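Local coordinates for protein isoflavone reductase (Medicago sativa, PDB 2GAS) that catalyses the NADPH-dependent reduction of 2'-hydroxyisoflavones to chiral isoflavanones, a late step in the synthesis of the alfalfa phytoalexin medicarpin, at residues Leu8-Ala13 with Thr29-Arg34; Leu115-His120 with Gln128-Lys133; Trp230-Gly235 with Thr298-Leu303. One frame throughout, in Å; residues are numbered along the deposited sequence.

Contact 1: residues Leu8-Ala13 with Thr29-Arg34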
# COMPACT_ATOMS: atom_id res chain seq x y z
N LEU A 8 -10.23 4.63 7.52
CA LEU A 8 -10.16 3.66 8.61
C LEU A 8 -8.66 3.37 8.74
O LEU A 8 -7.95 3.31 7.73
CB LEU A 8 -10.93 2.40 8.23
CG LEU A 8 -12.35 2.64 7.71
CD1 LEU A 8 -13.00 1.31 7.33
CD2 LEU A 8 -13.19 3.36 8.75
N GLY A 9 -8.18 3.21 9.98
CA GLY A 9 -6.76 2.99 10.23
C GLY A 9 -6.01 4.28 9.91
O GLY A 9 -4.90 4.24 9.38
N PRO A 10 -6.58 5.44 10.26
CA PRO A 10 -5.97 6.74 9.99
C PRO A 10 -4.60 7.05 10.59
O PRO A 10 -3.86 7.87 10.05
CB PRO A 10 -7.04 7.73 10.46
CG PRO A 10 -7.63 7.02 11.63
CD PRO A 10 -7.77 5.60 11.12
N THR A 11 -4.25 6.40 11.70
CA THR A 11 -2.95 6.67 12.30
C THR A 11 -1.86 5.68 11.91
O THR A 11 -0.73 5.76 12.39
CB THR A 11 -3.02 6.75 13.85
OG1 THR A 11 -3.38 5.47 14.38
CG2 THR A 11 -4.05 7.79 14.28
N GLY A 12 -2.18 4.75 11.01
CA GLY A 12 -1.18 3.79 10.57
C GLY A 12 -0.12 4.44 9.70
O GLY A 12 -0.26 5.59 9.29
N ALA A 13 0.94 3.70 9.39
CA ALA A 13 2.03 4.21 8.56
C ALA A 13 1.52 4.67 7.20
O ALA A 13 1.96 5.68 6.66
CB ALA A 13 3.10 3.14 8.38
N THR A 29 -12.59 15.72 5.25
CA THR A 29 -11.91 14.50 5.69
C THR A 29 -12.32 14.02 7.06
O THR A 29 -12.36 14.80 8.01
CB THR A 29 -10.39 14.74 5.63
OG1 THR A 29 -10.05 15.25 4.33
CG2 THR A 29 -9.62 13.46 5.86
N TYR A 30 -12.63 12.73 7.16
CA TYR A 30 -13.06 12.10 8.40
C TYR A 30 -12.15 10.93 8.75
O TYR A 30 -11.65 10.24 7.86
CB TYR A 30 -14.50 11.57 8.24
CG TYR A 30 -15.53 12.62 7.90
CD1 TYR A 30 -15.52 13.26 6.66
CD2 TYR A 30 -16.52 12.97 8.81
CE1 TYR A 30 -16.48 14.23 6.34
CE2 TYR A 30 -17.47 13.94 8.51
CZ TYR A 30 -17.45 14.56 7.27
OH TYR A 30 -18.38 15.53 6.99
N ALA A 31 -11.92 10.72 10.04
CA ALA A 31 -11.07 9.61 10.49
C ALA A 31 -11.80 8.84 11.59
O ALA A 31 -12.31 9.44 12.54
CB ALA A 31 -9.74 10.14 11.02
N LEU A 32 -11.87 7.52 11.45
CA LEU A 32 -12.53 6.70 12.46
C LEU A 32 -11.54 6.40 13.57
O LEU A 32 -10.48 5.81 13.33
CB LEU A 32 -13.02 5.38 11.86
CG LEU A 32 -13.94 4.55 12.76
CD1 LEU A 32 -15.31 5.21 12.85
CD2 LEU A 32 -14.07 3.15 12.19
N VAL A 33 -11.87 6.83 14.78
CA VAL A 33 -10.99 6.63 15.92
C VAL A 33 -11.79 6.23 17.16
O VAL A 33 -12.91 6.69 17.36
CB VAL A 33 -10.19 7.90 16.25
CG1 VAL A 33 -9.19 8.19 15.14
CG2 VAL A 33 -11.13 9.08 16.42
N ARG A 34 -11.18 5.39 17.98
CA ARG A 34 -11.80 4.93 19.21
C ARG A 34 -11.38 5.88 20.34
O ARG A 34 -10.19 6.15 20.53
CB ARG A 34 -11.34 3.51 19.54
CG ARG A 34 -11.64 2.51 18.43
CD ARG A 34 -11.33 1.08 18.85
NE ARG A 34 -9.90 0.81 18.98
CZ ARG A 34 -9.40 -0.37 19.30
NH1 ARG A 34 -8.09 -0.54 19.40
NH2 ARG A 34 -10.21 -1.40 19.51
O HOH W 1 -10.06 3.17 12.16
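L8 holds CG anti to its carbonyl carbon (chi1 -49°), whereas L32 holds CG anti to its backbone N (chi1 -170°). With these torsions the two side chains lie side by side, pointing the same way. The CB of L8 itself points away from strand 29-33, so the contact is made by its branch end: L8 CD2 lies 3.6 Å from L32 CD2 and 3.7 Å from L32 CB. Beyond L8 the chain enters a type I beta turn from G9 to G12, closed by the hydrogen bond from G12 N to G9 O. The turn presents the ring of P10 to the strand. P10 CB meets A31 CB at 3.7 Å, and P10 CG reaches V33 CG1 at 4.0 Å. P10 CG and CD rest against the carbonyl of L32, with P10 CD 3.5 Å from L32 O. A water donates a hydrogen bond to L32 O, its oxygen 2.9 Å from L32 O, and accepts one from G9 N. The water thus bridges two backbone segments where the loop has left the strand pairing. The turn belongs to the glycine-rich nucleotide-binding loop of a Rossmann fold, GPTGAIG here, assigned to NADP(+). R34, just after strand 29-33, is probably a further NADP(+) ligand. All the touching residues are buried. Helix 15-25 packs on P10 through V19, and Y52 of helix 42-54 hydrogen-bonds P10 O. Strand 29-33 itself runs between strands 5-8 and 58-61 of the parallel sheet.

Contact 2: residues Leu115-His120 with Gln128-Lys133; sequences LDVDRH and QVFEEK
F130 turns one ring face to L115 and its edge to H120. L115 CD2 stands over that face in a CH-pi contact, 3.6 Å from the ring centroid and 16° off the normal. L115 CD1 reaches F130 CE1 at 3.6 Å, so both methyls of the fork grip the ring. With H120 the pair is T-shaped: the planes meet at 72°, and F130 CD1 sits over the centre of the imidazole. F130 CB lies over the same ring, 3.7 Å from H120 CE1. The crowded chi1 of H120 (81°) turns its ring back to the loop, where H120 ND1 donates to V117 O over 3.2 Å. This bond is in the plane of the imidazole but above that of the carbonyl. At the ring edge E131 OE2 comes to 2.9 Å from H120 CE1, carried there by a bend at chi2. V117 CB packs on F130 O at 3.6 Å, and its methyls touch K133 CB. K133, the assigned proton acceptor, then extends away, and its NZ hydrogen-bonds E112 O. D116 OD1 accepts from D118 N in an Asx turn and also forms a salt bridge with R137, a probable NADP(+) ligand. The loop lies against helix 126-143, which carries K133. Helix 259-271 adds L265 against F130 and S268 against L115, while H213 of strand 210-213 touches D116 and R119.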
# COMPACT_ATOMS: atom_id res chain seq x y z
N LEU A 115 0.73 -5.25 -4.27
CA LEU A 115 0.68 -5.72 -5.65
C LEU A 115 -0.77 -5.99 -6.02
O LEU A 115 -1.67 -5.90 -5.18
CB LEU A 115 1.49 -7.01 -5.81
CG LEU A 115 0.85 -8.33 -5.34
CD1 LEU A 115 1.78 -9.48 -5.67
CD2 LEU A 115 0.57 -8.27 -3.85
N ASP A 116 -1.02 -6.29 -7.29
CA ASP A 116 -2.37 -6.62 -7.73
C ASP A 116 -2.54 -8.10 -7.35
O ASP A 116 -1.96 -8.97 -7.99
CB ASP A 116 -2.51 -6.44 -9.24
CG ASP A 116 -3.92 -6.73 -9.73
OD1 ASP A 116 -4.69 -7.31 -8.94
OD2 ASP A 116 -4.25 -6.39 -10.88
N VAL A 117 -3.33 -8.37 -6.31
CA VAL A 117 -3.51 -9.74 -5.84
C VAL A 117 -4.21 -10.70 -6.81
O VAL A 117 -4.29 -11.90 -6.54
CB VAL A 117 -4.21 -9.79 -4.46
CG1 VAL A 117 -3.35 -9.09 -3.43
CG2 VAL A 117 -5.59 -9.15 -4.54
N ASP A 118 -4.71 -10.18 -7.92
CA ASP A 118 -5.34 -11.04 -8.92
C ASP A 118 -4.31 -11.34 -10.00
O ASP A 118 -4.60 -12.02 -10.99
CB ASP A 118 -6.57 -10.37 -9.52
CG ASP A 118 -7.80 -10.52 -8.63
OD1 ASP A 118 -8.69 -9.65 -8.70
OD2 ASP A 118 -7.88 -11.52 -7.89
N ARG A 119 -3.10 -10.84 -9.80
CA ARG A 119 -1.99 -11.02 -10.73
C ARG A 119 -0.68 -11.37 -10.02
O ARG A 119 0.24 -10.55 -9.95
CB ARG A 119 -1.75 -9.76 -11.55
CG ARG A 119 -2.83 -9.41 -12.55
CD ARG A 119 -2.36 -8.21 -13.36
NE ARG A 119 -3.16 -7.98 -14.55
CZ ARG A 119 -4.09 -7.04 -14.67
NH1 ARG A 119 -4.34 -6.22 -13.66
NH2 ARG A 119 -4.75 -6.90 -15.81
N HIS A 120 -0.58 -12.59 -9.51
CA HIS A 120 0.65 -12.99 -8.83
C HIS A 120 0.92 -14.48 -9.01
O HIS A 120 0.03 -15.25 -9.39
CB HIS A 120 0.58 -12.67 -7.34
CG HIS A 120 -0.18 -13.68 -6.54
ND1 HIS A 120 -1.50 -13.52 -6.19
CD2 HIS A 120 0.20 -14.88 -6.04
CE1 HIS A 120 -1.91 -14.58 -5.51
NE2 HIS A 120 -0.90 -15.42 -5.41
N GLN A 128 -0.90 -17.15 0.67
CA GLN A 128 -2.18 -17.17 1.37
C GLN A 128 -2.69 -15.78 1.73
O GLN A 128 -3.90 -15.54 1.72
CB GLN A 128 -2.12 -18.03 2.63
CG GLN A 128 -3.47 -18.11 3.34
CD GLN A 128 -4.61 -18.47 2.40
OE1 GLN A 128 -4.60 -19.53 1.78
NE2 GLN A 128 -5.60 -17.57 2.28
N VAL A 129 -1.78 -14.86 2.06
CA VAL A 129 -2.20 -13.50 2.41
C VAL A 129 -2.76 -12.80 1.18
O VAL A 129 -3.77 -12.09 1.26
CB VAL A 129 -1.02 -12.67 2.95
CG1 VAL A 129 -1.50 -11.25 3.26
CG2 VAL A 129 -0.46 -13.32 4.20
N PHE A 130 -2.12 -13.00 0.03
CA PHE A 130 -2.58 -12.39 -1.21
C PHE A 130 -3.95 -12.96 -1.55
O PHE A 130 -4.85 -12.23 -1.96
CB PHE A 130 -1.60 -12.70 -2.35
CG PHE A 130 -0.25 -12.04 -2.21
CD1 PHE A 130 0.79 -12.38 -3.07
CD2 PHE A 130 -0.03 -11.07 -1.23
CE1 PHE A 130 2.04 -11.77 -2.96
CE2 PHE A 130 1.22 -10.45 -1.12
CZ PHE A 130 2.25 -10.80 -1.98
N GLU A 131 -4.12 -14.27 -1.38
CA GLU A 131 -5.40 -14.90 -1.67
C GLU A 131 -6.50 -14.42 -0.74
O GLU A 131 -7.67 -14.36 -1.13
CB GLU A 131 -5.27 -16.43 -1.60
CG GLU A 131 -4.57 -17.03 -2.81
CD GLU A 131 -5.15 -16.53 -4.14
OE1 GLU A 131 -6.38 -16.56 -4.32
OE2 GLU A 131 -4.36 -16.10 -5.01
N GLU A 132 -6.14 -14.09 0.50
CA GLU A 132 -7.12 -13.60 1.45
C GLU A 132 -7.64 -12.25 0.96
O GLU A 132 -8.83 -11.95 1.07
CB GLU A 132 -6.50 -13.46 2.84
CG GLU A 132 -7.39 -12.78 3.87
CD GLU A 132 -6.88 -12.95 5.29
OE1 GLU A 132 -5.65 -12.84 5.50
OE2 GLU A 132 -7.71 -13.16 6.19
N LYS A 133 -6.75 -11.43 0.41
CA LYS A 133 -7.17 -10.13 -0.11
C LYS A 133 -8.02 -10.33 -1.36
O LYS A 133 -8.99 -9.61 -1.58
CB LYS A 133 -5.94 -9.26 -0.42
CG LYS A 133 -5.17 -8.82 0.81
CD LYS A 133 -4.16 -7.73 0.46
CE LYS A 133 -3.51 -7.18 1.71
NZ LYS A 133 -2.72 -5.95 1.43
O HOH W 2 -4.81 -14.28 -7.79

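Contact 3: residues Trp230-Gly235 with Thr298-Leu303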
# COMPACT_ATOMS: atom_id res chain seq x y z
N TRP A 230 22.16 3.48 -6.47
CA TRP A 230 22.71 3.69 -5.14
C TRP A 230 24.24 3.81 -5.18
O TRP A 230 24.82 4.66 -4.52
CB TRP A 230 22.29 2.53 -4.22
CG TRP A 230 22.86 2.60 -2.82
CD1 TRP A 230 23.63 1.65 -2.21
CD2 TRP A 230 22.67 3.64 -1.86
NE1 TRP A 230 23.93 2.03 -0.93
CE2 TRP A 230 23.35 3.25 -0.68
CE3 TRP A 230 21.98 4.86 -1.87
CZ2 TRP A 230 23.37 4.04 0.48
CZ3 TRP A 230 22.00 5.65 -0.72
CH2 TRP A 230 22.69 5.23 0.44
N GLU A 231 24.88 2.96 -5.97
CA GLU A 231 26.33 3.00 -6.10
C GLU A 231 26.80 4.37 -6.58
O GLU A 231 27.82 4.89 -6.12
CB GLU A 231 26.81 1.93 -7.07
CG GLU A 231 26.85 0.56 -6.45
CD GLU A 231 27.20 -0.51 -7.44
OE1 GLU A 231 27.66 -1.58 -7.01
OE2 GLU A 231 27.00 -0.27 -8.66
N LYS A 232 26.06 4.94 -7.52
CA LYS A 232 26.40 6.25 -8.05
C LYS A 232 26.31 7.29 -6.94
O LYS A 232 27.12 8.22 -6.86
CB LYS A 232 25.46 6.63 -9.19
CG LYS A 232 25.73 8.02 -9.76
CD LYS A 232 24.61 8.47 -10.69
CE LYS A 232 23.27 8.51 -9.95
NZ LYS A 232 22.18 9.15 -10.75
N LYS A 233 25.32 7.13 -6.06
CA LYS A 233 25.11 8.07 -4.97
C LYS A 233 26.19 8.07 -3.89
O LYS A 233 26.58 9.13 -3.41
CB LYS A 233 23.75 7.82 -4.32
CG LYS A 233 22.60 8.20 -5.21
CD LYS A 233 21.28 7.98 -4.51
CE LYS A 233 20.16 8.62 -5.30
NZ LYS A 233 20.40 10.08 -5.47
N ILE A 234 26.68 6.89 -3.51
CA ILE A 234 27.71 6.84 -2.48
C ILE A 234 29.12 6.75 -3.04
O ILE A 234 30.10 6.70 -2.28
CB ILE A 234 27.47 5.68 -1.50
CG1 ILE A 234 27.43 4.34 -2.24
CG2 ILE A 234 26.16 5.92 -0.76
CD1 ILE A 234 27.51 3.14 -1.31
N GLY A 235 29.23 6.72 -4.36
CA GLY A 235 30.53 6.68 -4.99
C GLY A 235 31.40 5.46 -4.77
O GLY A 235 32.62 5.59 -4.67
N THR A 298 11.17 10.57 -6.80
CA THR A 298 11.86 9.48 -7.49
C THR A 298 12.63 8.59 -6.53
O THR A 298 12.92 8.97 -5.40
CB THR A 298 12.84 10.03 -8.55
OG1 THR A 298 13.86 10.78 -7.90
CG2 THR A 298 12.10 10.93 -9.53
N ALA A 299 12.96 7.39 -6.99
CA ALA A 299 13.73 6.47 -6.16
C ALA A 299 15.07 7.14 -5.87
O ALA A 299 15.62 7.02 -4.78
CB ALA A 299 13.94 5.16 -6.89
N ASP A 300 15.58 7.86 -6.87
CA ASP A 300 16.85 8.57 -6.73
C ASP A 300 16.77 9.60 -5.61
O ASP A 300 17.65 9.67 -4.75
CB ASP A 300 17.20 9.28 -8.05
CG ASP A 300 18.53 9.99 -7.98
OD1 ASP A 300 19.58 9.31 -7.97
OD2 ASP A 300 18.54 11.24 -7.93
N GLU A 301 15.70 10.39 -5.61
CA GLU A 301 15.49 11.41 -4.59
C GLU A 301 15.29 10.77 -3.22
O GLU A 301 15.85 11.21 -2.22
CB GLU A 301 14.28 12.29 -4.96
CG GLU A 301 14.55 13.25 -6.12
CD GLU A 301 13.29 13.91 -6.69
OE1 GLU A 301 13.43 14.87 -7.48
OE2 GLU A 301 12.16 13.47 -6.38
N TYR A 302 14.49 9.70 -3.18
CA TYR A 302 14.23 9.01 -1.92
C TYR A 302 15.51 8.54 -1.23
O TYR A 302 15.67 8.70 -0.02
CB TYR A 302 13.32 7.80 -2.15
CG TYR A 302 13.17 6.94 -0.90
CD1 TYR A 302 12.34 7.34 0.14
CD2 TYR A 302 13.94 5.79 -0.73
CE1 TYR A 302 12.29 6.61 1.34
CE2 TYR A 302 13.91 5.07 0.45
CZ TYR A 302 13.08 5.48 1.48
OH TYR A 302 13.08 4.77 2.66
N LEU A 303 16.42 7.97 -2.00
CA LEU A 303 17.67 7.46 -1.44
C LEU A 303 18.66 8.53 -0.98
O LEU A 303 19.59 8.23 -0.23
CB LEU A 303 18.35 6.53 -2.46
CG LEU A 303 17.61 5.21 -2.71
CD1 LEU A 303 18.27 4.49 -3.87
CD2 LEU A 303 17.64 4.35 -1.46
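Helix 223-234 packs here on the short C-terminal helix 299-303, which opens with a capping box. In that box T298 OG1 accepts from E301 N, and E301 OE2 accepts from T298 N at 3.1 Å. The short helical segments cross at -43°, with their axes 10.6 Å apart at closest approach. A salt-bridge network of K232, K233 and D300 joins the two helices. K233 runs extended and bends at its last torsion (chi4 -59°), which brings K233 NZ to 2.7 Å from D300 OD1. This is a salt bridge, though its hydrogen bond is weak and the place of OD1 is less sure. K232 bends at chi3, and K232 NZ makes a long ion pair with D300 OD1 at 3.8 Å. N304 gives K233 NZ a further partner. The aliphatic part of K233 covers L303, with K233 CD 3.9 Å from L303 CB. W230 is buried, and its NE1 hydrogen-bonds P172 O. L160 of helix 156-160 backs L303. The indole meets L303 along its six-membered ring: W230 CE3 is 4.0 Å from L303 CB, and W230 CZ3 has L303 O at its edge, 3.6 Å away.

The three contacts follow one another along the chain, and none touches another. Contacts 1 and 2 both hold residues assigned to the active centre, one to cofactor binding and the other to proton transfer. Contact 1 holds most of the glycine-rich NADP(+) loop, and contact 2 holds the proton acceptor K133. Their centres are 24 Å apart and their nearest atoms about 12 Å. The K133 side chain is about 9 Å from that of I14, the loop residue just beyond contact 1, which places the lysine near the probable cofactor site. Contact 3 lies away from the annotated sites. Its centre is 33 Å from that of contact 1 and 30 Å from that of contact 2. It ties together two helices distant in sequence.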